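Local coordinates for protein dextranase (Pseudarthrobacter oxydans, PDB 6NZS) that catalyses the endohydrolysis of (1->6)-alpha-D-glucosidic linkages in dextran, as a glycoside hydrolase of family 49, at residues A[421-427]-A[469-475]; A[36-42]-A[97-103]; A[176-180]-A[481-485]. Numbering follows the deposited sequence.

Contact 1 of 3, residues A[421-427]-A[469-475]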
loop_
_atom_site.group_PDB
_atom_site.type_symbol
_atom_site.label_atom_id
_atom_site.label_comp_id
_atom_site.label_asym_id
_atom_site.label_seq_id
_atom_site.Cartn_x
_atom_site.Cartn_y
_atom_site.Cartn_z
ATOM N N ARG A 421 -16.254 11.219 12.283
ATOM C CA ARG A 421 -16.658 9.863 11.936
ATOM C C ARG A 421 -17.237 9.165 13.157
ATOM O O ARG A 421 -16.937 9.522 14.300
ATOM C CB ARG A 421 -15.480 9.039 11.386
ATOM C CG ARG A 421 -14.894 9.601 10.109
ATOM C CD ARG A 421 -13.707 8.773 9.603
ATOM N NE ARG A 421 -12.961 9.485 8.565
ATOM C CZ ARG A 421 -13.334 9.569 7.292
ATOM N NH1 ARG A 421 -14.454 8.977 6.874
ATOM N NH2 ARG A 421 -12.591 10.247 6.429
ATOM N N ASN A 422 -18.076 8.156 12.891
ATOM C CA ASN A 422 -18.580 7.230 13.902
ATOM C C ASN A 422 -17.946 5.871 13.624
ATOM O O ASN A 422 -18.278 5.220 12.627
ATOM C CB ASN A 422 -20.104 7.144 13.844
ATOM C CG ASN A 422 -20.773 8.353 14.456
ATOM O OD1 ASN A 422 -20.395 8.813 15.529
ATOM N ND2 ASN A 422 -21.784 8.880 13.767
ATOM N N ILE A 423 -17.026 5.454 14.496
ATOM C CA ILE A 423 -16.258 4.228 14.318
ATOM C C ILE A 423 -16.186 3.495 15.648
ATOM O O ILE A 423 -15.929 4.108 16.689
ATOM C CB ILE A 423 -14.825 4.531 13.835
ATOM C CG1 ILE A 423 -14.848 5.264 12.498
ATOM C CG2 ILE A 423 -14.017 3.244 13.742
ATOM C CD1 ILE A 423 -13.479 5.778 12.075
ATOM N N ASP A 424 -16.366 2.174 15.602
ATOM C CA ASP A 424 -16.246 1.313 16.771
ATOM C C ASP A 424 -15.663 -0.023 16.326
ATOM O O ASP A 424 -16.036 -0.543 15.272
ATOM C CB ASP A 424 -17.645 1.104 17.378
ATOM C CG ASP A 424 -17.633 0.445 18.759
ATOM O OD1 ASP A 424 -16.575 0.180 19.354
ATOM O OD2 ASP A 424 -18.751 0.195 19.268
ATOM N N ASN A 425 -14.739 -0.564 17.122
ATOM C CA ASN A 425 -14.287 -1.951 16.999
ATOM C C ASN A 425 -13.398 -2.170 15.780
ATOM O O ASN A 425 -13.780 -2.848 14.822
ATOM C CB ASN A 425 -15.461 -2.945 17.019
ATOM C CG ASN A 425 -15.002 -4.392 17.009
ATOM O OD1 ASN A 425 -14.006 -4.744 17.643
ATOM N ND2 ASN A 425 -15.717 -5.237 16.273
ATOM N N VAL A 426 -12.190 -1.620 15.830
ATOM C CA VAL A 426 -11.209 -1.754 14.760
ATOM C C VAL A 426 -9.968 -2.421 15.341
ATOM O O VAL A 426 -9.502 -2.037 16.421
ATOM C CB VAL A 426 -10.873 -0.379 14.162
ATOM C CG1 VAL A 426 -9.694 -0.476 13.214
ATOM C CG2 VAL A 426 -12.092 0.193 13.449
ATOM N N ASN A 427 -9.431 -3.411 14.627
ATOM C CA ASN A 427 -8.269 -4.156 15.096
ATOM C C ASN A 427 -7.297 -4.318 13.941
ATOM O O ASN A 427 -7.632 -4.946 12.934
ATOM C CB ASN A 427 -8.681 -5.533 15.626
ATOM C CG ASN A 427 -9.459 -5.450 16.926
ATOM O OD1 ASN A 427 -10.702 -5.453 16.931
ATOM N ND2 ASN A 427 -8.737 -5.374 18.037
ATOM N N THR A 469 -20.221 12.925 17.269
ATOM C CA THR A 469 -19.691 11.726 16.640
ATOM C C THR A 469 -18.598 11.158 17.538
ATOM O O THR A 469 -17.996 11.883 18.335
ATOM C CB THR A 469 -19.126 12.030 15.244
ATOM O OG1 THR A 469 -18.054 12.975 15.351
ATOM C CG2 THR A 469 -20.211 12.612 14.338
ATOM N N THR A 470 -18.362 9.847 17.420
ATOM C CA THR A 470 -17.408 9.164 18.285
ATOM C C THR A 470 -16.586 8.157 17.493
ATOM O O THR A 470 -17.143 7.315 16.782
ATOM C CB THR A 470 -18.123 8.445 19.434
ATOM O OG1 THR A 470 -18.922 9.390 20.153
ATOM C CG2 THR A 470 -17.117 7.846 20.390
ATOM N N VAL A 471 -15.265 8.248 17.637
ATOM C CA VAL A 471 -14.317 7.244 17.165
ATOM C C VAL A 471 -13.804 6.518 18.402
ATOM O O VAL A 471 -13.199 7.143 19.284
ATOM C CB VAL A 471 -13.166 7.909 16.392
ATOM C CG1 VAL A 471 -12.060 6.904 16.091
ATOM C CG2 VAL A 471 -13.699 8.550 15.120
ATOM N N LYS A 472 -14.042 5.208 18.487
ATOM C CA LYS A 472 -13.697 4.506 19.717
ATOM C C LYS A 472 -13.290 3.061 19.461
ATOM O O LYS A 472 -13.640 2.454 18.445
ATOM C CB LYS A 472 -14.845 4.565 20.736
ATOM C CG LYS A 472 -16.110 3.874 20.267
ATOM C CD LYS A 472 -17.204 3.995 21.317
ATOM C CE LYS A 472 -18.441 3.232 20.890
ATOM N NZ LYS A 472 -19.560 3.468 21.842
ATOM N N ASN A 473 -12.548 2.511 20.426
ATOM C CA ASN A 473 -12.246 1.085 20.467
ATOM C C ASN A 473 -11.483 0.643 19.221
ATOM O O ASN A 473 -11.884 -0.270 18.502
ATOM C CB ASN A 473 -13.515 0.258 20.686
ATOM C CG ASN A 473 -14.178 0.565 22.012
ATOM O OD1 ASN A 473 -13.504 0.751 23.026
ATOM N ND2 ASN A 473 -15.506 0.634 22.008
ATOM N N MET A 474 -10.365 1.317 18.970
ATOM C CA MET A 474 -9.473 0.984 17.868
ATOM C C MET A 474 -8.157 0.541 18.475
ATOM O O MET A 474 -7.565 1.273 19.278
ATOM C CB MET A 474 -9.261 2.187 16.951
ATOM C CG MET A 474 -10.552 2.807 16.462
ATOM S SD MET A 474 -10.353 3.606 14.862
ATOM C CE MET A 474 -9.165 4.864 15.274
ATOM N N ARG A 475 -7.714 -0.654 18.108
ATOM C CA ARG A 475 -6.490 -1.240 18.634
ATOM C C ARG A 475 -5.528 -1.528 17.492
ATOM O O ARG A 475 -5.892 -2.180 16.508
ATOM C CB ARG A 475 -6.785 -2.535 19.400
ATOM C CG ARG A 475 -5.555 -3.173 20.036
ATOM C CD ARG A 475 -5.960 -4.305 20.976
ATOM N NE ARG A 475 -4.820 -4.899 21.671
ATOM C CZ ARG A 475 -4.473 -4.617 22.924
ATOM N NH1 ARG A 475 -5.180 -3.745 23.632
ATOM N NH2 ARG A 475 -3.417 -5.214 23.474
#
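Two adjacent coils of the beta-solenoid meet here as parallel strands, segment axes 4.7 Å apart at 6°, with Ile-423 beside Val-471 and Val-426 beside Met-474. The backbone ladder runs from Thr-470 O to Ile-423 N (3.0 Å), Ile-423 O to Lys-472 N (2.8 Å), Asn-473 O to Val-426 N (3.0 Å) and Val-426 O to Arg-475 N (2.8 Å). Midway, Asn-425 and Asn-473 both take left-handed backbone angles, so the strands kink together in register; Asn-425 N makes only weak bonds there.

Side-chain amides add to the ladder. Asn-422 OD1 accepts from Thr-470 N at 3.0 Å, and Asn-473 ND2 donates to Asp-424 OD1 at 2.9 Å. On the buried face the registered pairs touch, Ile-423 CD1 4.1 Å from Val-471 CG2 and Val-426 CB 3.9 Å from Met-474 CG, and Ile-423 CG2 lies diagonally 3.8 Å from Met-474 SD.

The sheet continues both ways, 423-435 pairing with 398-407 and 469-482 with 495-507, while Trp-416 packs against Val-471 and Met-474.

Contact 2 of 3, residues A[36-42]-A[97-103]; sequences FYDLQVA and WVDVSLR
Segment 36-42 runs antiparallel to 97-103, the short strand axes 4.7 Å apart at 165°, both extended. Phe-36 (phi/psi -117/-22) opens the ladder, its O accepting Arg-103 N at 2.9 Å. Tyr-37 (chi1 m) forms a non-hydrogen-bonded pair with Leu-102, its CE1 3.6 Å from Leu-102 CD1; its OH reaches Asn-184 O. Asp-38 pairs with Ser-101: N to O 3.0 Å, O to N 2.9 Å. Asp-38 OD2 (chi1 m) forms a salt bridge with Arg-103 NH1 at 2.6 Å, the arginine being m, t, p (chi4 86°); OD1 meets Arg-33. A water donates to Asp-38 O (3.2 Å) and hydrogen-bonds Ser-101 OG (2.8 Å), itself also hydrogen-bonded to Thr-132 OG1.

Side chains alternate between faces, as in a beta-sandwich sheet of the Ig-like N-terminal domain: Tyr-37, Leu-39, Val-41, Val-98, Val-100 and Leu-102 share the buried one, against strands 84-92 and 176-192; Asp-38, Gln-40, Asp-99 and Ser-101 lie on the other, with Ala-42 and Trp-97.

Leu-39 (chi1 t) sets CG 3.6 Å from Val-98 CG1. Gln-40 pairs with Asp-99, N to O 3.0 Å, O to N 2.8 Å. Val-41 CG1 sits 4.1 Å from Val-98 CG2. Ala-42 closes on Trp-97, N to O 2.9 Å, O to N 2.8 Å.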
loop_
_atom_site.group_PDB
_atom_site.type_symbol
_atom_site.label_atom_id
_atom_site.label_comp_id
_atom_site.label_asym_id
_atom_site.label_seq_id
_atom_site.Cartn_x
_atom_site.Cartn_y
_atom_site.Cartn_z
ATOM N N PHE A 36 16.941 -4.738 -13.543
ATOM C CA PHE A 36 17.890 -4.770 -12.446
ATOM C C PHE A 36 18.001 -6.101 -11.730
ATOM O O PHE A 36 19.042 -6.346 -11.112
ATOM C CB PHE A 36 17.562 -3.654 -11.442
ATOM C CG PHE A 36 17.462 -2.318 -12.096
ATOM C CD1 PHE A 36 18.611 -1.661 -12.489
ATOM C CD2 PHE A 36 16.236 -1.743 -12.378
ATOM C CE1 PHE A 36 18.550 -0.442 -13.129
ATOM C CE2 PHE A 36 16.175 -0.514 -13.018
ATOM C CZ PHE A 36 17.328 0.128 -13.392
ATOM N N TYR A 37 16.991 -6.970 -11.806
ATOM C CA TYR A 37 16.990 -8.231 -11.068
ATOM C C TYR A 37 16.476 -9.361 -11.940
ATOM O O TYR A 37 15.566 -9.167 -12.750
ATOM C CB TYR A 37 16.084 -8.139 -9.821
ATOM C CG TYR A 37 16.485 -6.985 -8.954
ATOM C CD1 TYR A 37 17.569 -7.096 -8.100
ATOM C CD2 TYR A 37 15.830 -5.759 -9.035
ATOM C CE1 TYR A 37 17.982 -6.038 -7.327
ATOM C CE2 TYR A 37 16.241 -4.679 -8.260
ATOM C CZ TYR A 37 17.323 -4.832 -7.411
ATOM O OH TYR A 37 17.769 -3.793 -6.633
ATOM N N ASP A 38 17.062 -10.542 -11.754
ATOM C CA ASP A 38 16.529 -11.786 -12.291
ATOM C C ASP A 38 16.254 -12.730 -11.133
ATOM O O ASP A 38 17.010 -12.760 -10.159
ATOM C CB ASP A 38 17.520 -12.456 -13.249
ATOM C CG ASP A 38 17.671 -11.698 -14.552
ATOM O OD1 ASP A 38 16.643 -11.305 -15.129
ATOM O OD2 ASP A 38 18.826 -11.505 -15.002
ATOM N N LEU A 39 15.176 -13.507 -11.243
ATOM C CA LEU A 39 14.764 -14.400 -10.167
ATOM C C LEU A 39 14.482 -15.800 -10.704
ATOM O O LEU A 39 13.851 -15.958 -11.754
ATOM C CB LEU A 39 13.515 -13.839 -9.480
ATOM C CG LEU A 39 13.061 -14.505 -8.185
ATOM C CD1 LEU A 39 12.482 -13.467 -7.232
ATOM C CD2 LEU A 39 12.016 -15.542 -8.481
ATOM N N GLN A 40 14.954 -16.817 -9.976
ATOM C CA GLN A 40 14.608 -18.211 -10.228
ATOM C C GLN A 40 14.216 -18.859 -8.909
ATOM O O GLN A 40 14.647 -18.422 -7.839
ATOM C CB GLN A 40 15.772 -18.989 -10.853
ATOM C CG GLN A 40 16.090 -18.596 -12.283
ATOM C CD GLN A 40 17.284 -19.349 -12.835
ATOM O OE1 GLN A 40 18.013 -20.003 -12.090
ATOM N NE2 GLN A 40 17.487 -19.265 -14.147
ATOM N N VAL A 41 13.373 -19.894 -8.988
ATOM C CA VAL A 41 12.815 -20.553 -7.809
ATOM C C VAL A 41 12.925 -22.060 -7.976
ATOM O O VAL A 41 12.595 -22.601 -9.037
ATOM C CB VAL A 41 11.329 -20.187 -7.584
ATOM C CG1 VAL A 41 10.860 -20.651 -6.202
ATOM C CG2 VAL A 41 11.077 -18.715 -7.763
ATOM N N ALA A 42 13.331 -22.738 -6.908
ATOM C CA ALA A 42 13.386 -24.193 -6.885
ATOM C C ALA A 42 12.772 -24.687 -5.589
ATOM O O ALA A 42 12.913 -24.054 -4.544
ATOM C CB ALA A 42 14.834 -24.673 -6.932
ATOM N N TRP A 97 13.899 -22.446 -2.466
ATOM C CA TRP A 97 15.078 -21.592 -2.560
ATOM C C TRP A 97 14.877 -20.636 -3.727
ATOM O O TRP A 97 14.595 -21.071 -4.847
ATOM C CB TRP A 97 16.329 -22.429 -2.845
ATOM C CG TRP A 97 16.979 -23.078 -1.647
ATOM C CD1 TRP A 97 17.044 -24.415 -1.378
ATOM C CD2 TRP A 97 17.687 -22.420 -0.581
ATOM N NE1 TRP A 97 17.736 -24.630 -0.208
ATOM C CE2 TRP A 97 18.142 -23.423 0.300
ATOM C CE3 TRP A 97 17.976 -21.083 -0.285
ATOM C CZ2 TRP A 97 18.870 -23.129 1.458
ATOM C CZ3 TRP A 97 18.707 -20.795 0.865
ATOM C CH2 TRP A 97 19.141 -21.814 1.720
ATOM N N VAL A 98 15.007 -19.337 -3.466
ATOM C CA VAL A 98 14.859 -18.305 -4.490
ATOM C C VAL A 98 16.230 -17.704 -4.757
ATOM O O VAL A 98 16.863 -17.184 -3.835
ATOM C CB VAL A 98 13.873 -17.217 -4.042
ATOM C CG1 VAL A 98 13.729 -16.184 -5.124
ATOM C CG2 VAL A 98 12.519 -17.836 -3.716
ATOM N N ASP A 99 16.692 -17.776 -6.009
ATOM C CA ASP A 99 17.930 -17.112 -6.417
ATOM C C ASP A 99 17.577 -15.727 -6.938
ATOM O O ASP A 99 16.737 -15.600 -7.837
ATOM C CB ASP A 99 18.618 -17.879 -7.552
ATOM C CG ASP A 99 19.056 -19.267 -7.145
ATOM O OD1 ASP A 99 19.788 -19.390 -6.149
ATOM O OD2 ASP A 99 18.674 -20.230 -7.836
ATOM N N VAL A 100 18.221 -14.699 -6.393
ATOM C CA VAL A 100 18.040 -13.332 -6.876
ATOM C C VAL A 100 19.392 -12.833 -7.349
ATOM O O VAL A 100 20.365 -12.845 -6.583
ATOM C CB VAL A 100 17.466 -12.389 -5.808
ATOM C CG1 VAL A 100 17.113 -11.054 -6.457
ATOM C CG2 VAL A 100 16.238 -13.001 -5.160
ATOM N N SER A 101 19.453 -12.397 -8.604
ATOM C CA SER A 101 20.681 -11.923 -9.223
ATOM C C SER A 101 20.532 -10.452 -9.581
ATOM O O SER A 101 19.507 -10.040 -10.140
ATOM C CB SER A 101 20.987 -12.720 -10.489
ATOM O OG SER A 101 21.249 -14.075 -10.169
ATOM N N LEU A 102 21.558 -9.671 -9.259
ATOM C CA LEU A 102 21.617 -8.263 -9.618
ATOM C C LEU A 102 22.232 -8.160 -11.011
ATOM O O LEU A 102 23.292 -8.741 -11.269
ATOM C CB LEU A 102 22.479 -7.535 -8.586
ATOM C CG LEU A 102 22.637 -6.017 -8.672
ATOM C CD1 LEU A 102 21.286 -5.301 -8.657
ATOM C CD2 LEU A 102 23.515 -5.520 -7.533
ATOM N N ARG A 103 21.561 -7.429 -11.907
ATOM C CA ARG A 103 21.903 -7.375 -13.328
ATOM C C ARG A 103 22.826 -6.221 -13.693
ATOM O O ARG A 103 23.231 -6.121 -14.857
ATOM C CB ARG A 103 20.630 -7.228 -14.175
ATOM C CG ARG A 103 19.724 -8.445 -14.197
ATOM C CD ARG A 103 18.531 -8.246 -15.140
ATOM N NE ARG A 103 18.914 -7.898 -16.515
ATOM C CZ ARG A 103 19.210 -8.783 -17.466
ATOM N NH1 ARG A 103 19.187 -10.083 -17.208
ATOM N NH2 ARG A 103 19.545 -8.368 -18.680
HETATM O O HOH W 1 18.835 -15.428 -10.206
#

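Contact 3 of 3, residues A[176-180]-A[481-485]; sequences RAIHT and VEGMT
This is an interdomain contact, joining strand 176-180 of the N-terminal Ig-like domain to a corner of the beta-solenoid at 481-485. It is a small side-chain and water-mediated junction, burying 242 Å² over both sides, with no beta bridge between the segments. The nearest CA atoms are those of His-179 and Met-484, 5.6 Å apart.

Segment 176-180 is a strand interrupted by a classic beta bulge: Ile-178 (phi/psi -108/-49) and His-179 (-170/149) both face Ala-157 of strand 154-159. Segment 481-485 turns a corner at Gly-483 (phi/psi 69/-159), the chain before and after it belonging to different sheets. The positive phi favours glycine, and a CB there would lie 2.8 Å from His-179 CE1, a clash.

His-179 is the main polar link. With chi1 t and chi2 81°, its ring presents its edge to the corner: ND1 donates to Met-484 O at 2.9 Å, and CE1 lies 3.3 Å from Glu-482 O. Its NE2 is hydrogen-bonded to His-435 ND1, the two ring planes meeting at about 90°, so this imidazole is held from both nitrogens. Met-484 O also accepts from Asn-436 ND2.

Met-484 gives the largest covered area, 104 Å². Extended through chi2 (m, t, m), it runs alongside the other strand, its CB 3.5 Å from Ile-178 O and its CE 3.9 Å from Ala-177 CB. A water bridges the backbones, accepting from Thr-180 N and from Met-484 N, each at 3.2 Å.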
loop_
_atom_site.group_PDB
_atom_site.type_symbol
_atom_site.label_atom_id
_atom_site.label_comp_id
_atom_site.label_asym_id
_atom_site.label_seq_id
_atom_site.Cartn_x
_atom_site.Cartn_y
_atom_site.Cartn_z
ATOM N N ARG A 176 19.402 17.081 5.230
ATOM C CA ARG A 176 18.974 16.230 6.337
ATOM C C ARG A 176 18.557 14.864 5.807
ATOM O O ARG A 176 17.690 14.776 4.937
ATOM C CB ARG A 176 17.783 16.851 7.074
ATOM C CG ARG A 176 18.003 18.278 7.506
ATOM C CD ARG A 176 19.124 18.421 8.524
ATOM N NE ARG A 176 19.132 19.803 8.996
ATOM C CZ ARG A 176 18.328 20.263 9.952
ATOM N NH1 ARG A 176 17.481 19.449 10.579
ATOM N NH2 ARG A 176 18.377 21.546 10.297
ATOM N N ALA A 177 19.137 13.801 6.361
ATOM C CA ALA A 177 18.777 12.449 5.935
ATOM C C ALA A 177 17.325 12.143 6.282
ATOM O O ALA A 177 16.865 12.421 7.395
ATOM C CB ALA A 177 19.698 11.424 6.597
ATOM N N ILE A 178 16.604 11.577 5.321
ATOM C CA ILE A 178 15.208 11.189 5.492
ATOM C C ILE A 178 15.054 9.670 5.577
ATOM O O ILE A 178 14.391 9.157 6.484
ATOM C CB ILE A 178 14.326 11.793 4.373
ATOM C CG1 ILE A 178 14.280 13.327 4.494
ATOM C CG2 ILE A 178 12.923 11.190 4.379
ATOM C CD1 ILE A 178 13.791 13.854 5.852
ATOM N N HIS A 179 15.666 8.933 4.650
ATOM C CA HIS A 179 15.506 7.485 4.654
ATOM C C HIS A 179 16.481 6.863 3.665
ATOM O O HIS A 179 16.812 7.473 2.647
ATOM C CB HIS A 179 14.069 7.096 4.275
ATOM C CG HIS A 179 13.724 5.688 4.641
ATOM N ND1 HIS A 179 13.343 5.326 5.917
ATOM C CD2 HIS A 179 13.731 4.549 3.910
ATOM C CE1 HIS A 179 13.125 4.020 5.952
ATOM N NE2 HIS A 179 13.352 3.526 4.749
ATOM N N THR A 180 16.921 5.642 3.967
ATOM C CA THR A 180 17.822 4.878 3.110
ATOM C C THR A 180 17.101 3.637 2.597
ATOM O O THR A 180 16.506 2.890 3.381
ATOM C CB THR A 180 19.074 4.488 3.896
ATOM O OG1 THR A 180 19.787 5.679 4.248
ATOM C CG2 THR A 180 19.987 3.594 3.062
ATOM N N VAL A 481 8.398 -0.136 12.372
ATOM C CA VAL A 481 8.825 0.887 11.421
ATOM C C VAL A 481 10.335 0.780 11.290
ATOM O O VAL A 481 11.079 1.018 12.252
ATOM C CB VAL A 481 8.402 2.291 11.864
ATOM C CG1 VAL A 481 8.815 3.322 10.821
ATOM C CG2 VAL A 481 6.890 2.330 12.103
ATOM N N GLU A 482 10.790 0.389 10.109
ATOM C CA GLU A 482 12.206 0.103 9.895
ATOM C C GLU A 482 12.923 1.317 9.317
ATOM O O GLU A 482 12.356 2.065 8.515
ATOM C CB GLU A 482 12.371 -1.106 8.971
ATOM C CG GLU A 482 11.661 -2.356 9.510
ATOM C CD GLU A 482 12.310 -3.650 9.069
ATOM O OE1 GLU A 482 13.550 -3.699 8.920
ATOM O OE2 GLU A 482 11.577 -4.636 8.888
ATOM N N GLY A 483 14.178 1.506 9.731
ATOM C CA GLY A 483 14.891 2.713 9.338
ATOM C C GLY A 483 14.319 3.961 10.007
ATOM O O GLY A 483 13.638 3.907 11.036
ATOM N N MET A 484 14.604 5.110 9.396
ATOM C CA MET A 484 14.205 6.403 9.942
ATOM C C MET A 484 12.801 6.793 9.502
ATOM O O MET A 484 12.375 6.491 8.387
ATOM C CB MET A 484 15.161 7.492 9.450
ATOM C CG MET A 484 16.592 7.311 9.889
ATOM S SD MET A 484 17.666 8.623 9.252
ATOM C CE MET A 484 17.689 8.255 7.514
ATOM N N THR A 485 12.078 7.480 10.389
ATOM C CA THR A 485 10.804 8.094 10.020
ATOM C C THR A 485 10.716 9.475 10.652
ATOM O O THR A 485 11.623 9.915 11.370
ATOM C CB THR A 485 9.587 7.214 10.351
ATOM O OG1 THR A 485 8.448 7.699 9.635
ATOM C CG2 THR A 485 9.271 7.223 11.848
HETATM O O HOH W 2 16.784 4.889 7.074
#

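Overall arrangement
Contact 2 lies within the Ig-like domain, contact 1 within the solenoid, and contact 3 joins the two bodies. Strand 469-482 links the solenoid sites: its opening residues pair in contact 1 and its last ones reach the corner of contact 3, with centres 30 Å apart and nearest atoms about 14 Å apart. On the other side, strand 176-192 belongs to the same sheet as the strands of contact 2, whose centre is 27 Å from that of contact 3. Contacts 1 and 2 are farthest apart, 44 Å between centres, on opposite sides of the chain's centre. In sequence, contact 2 closes first; the segments of contact 3 are separated by 300 residues, with contact 1 falling in that span.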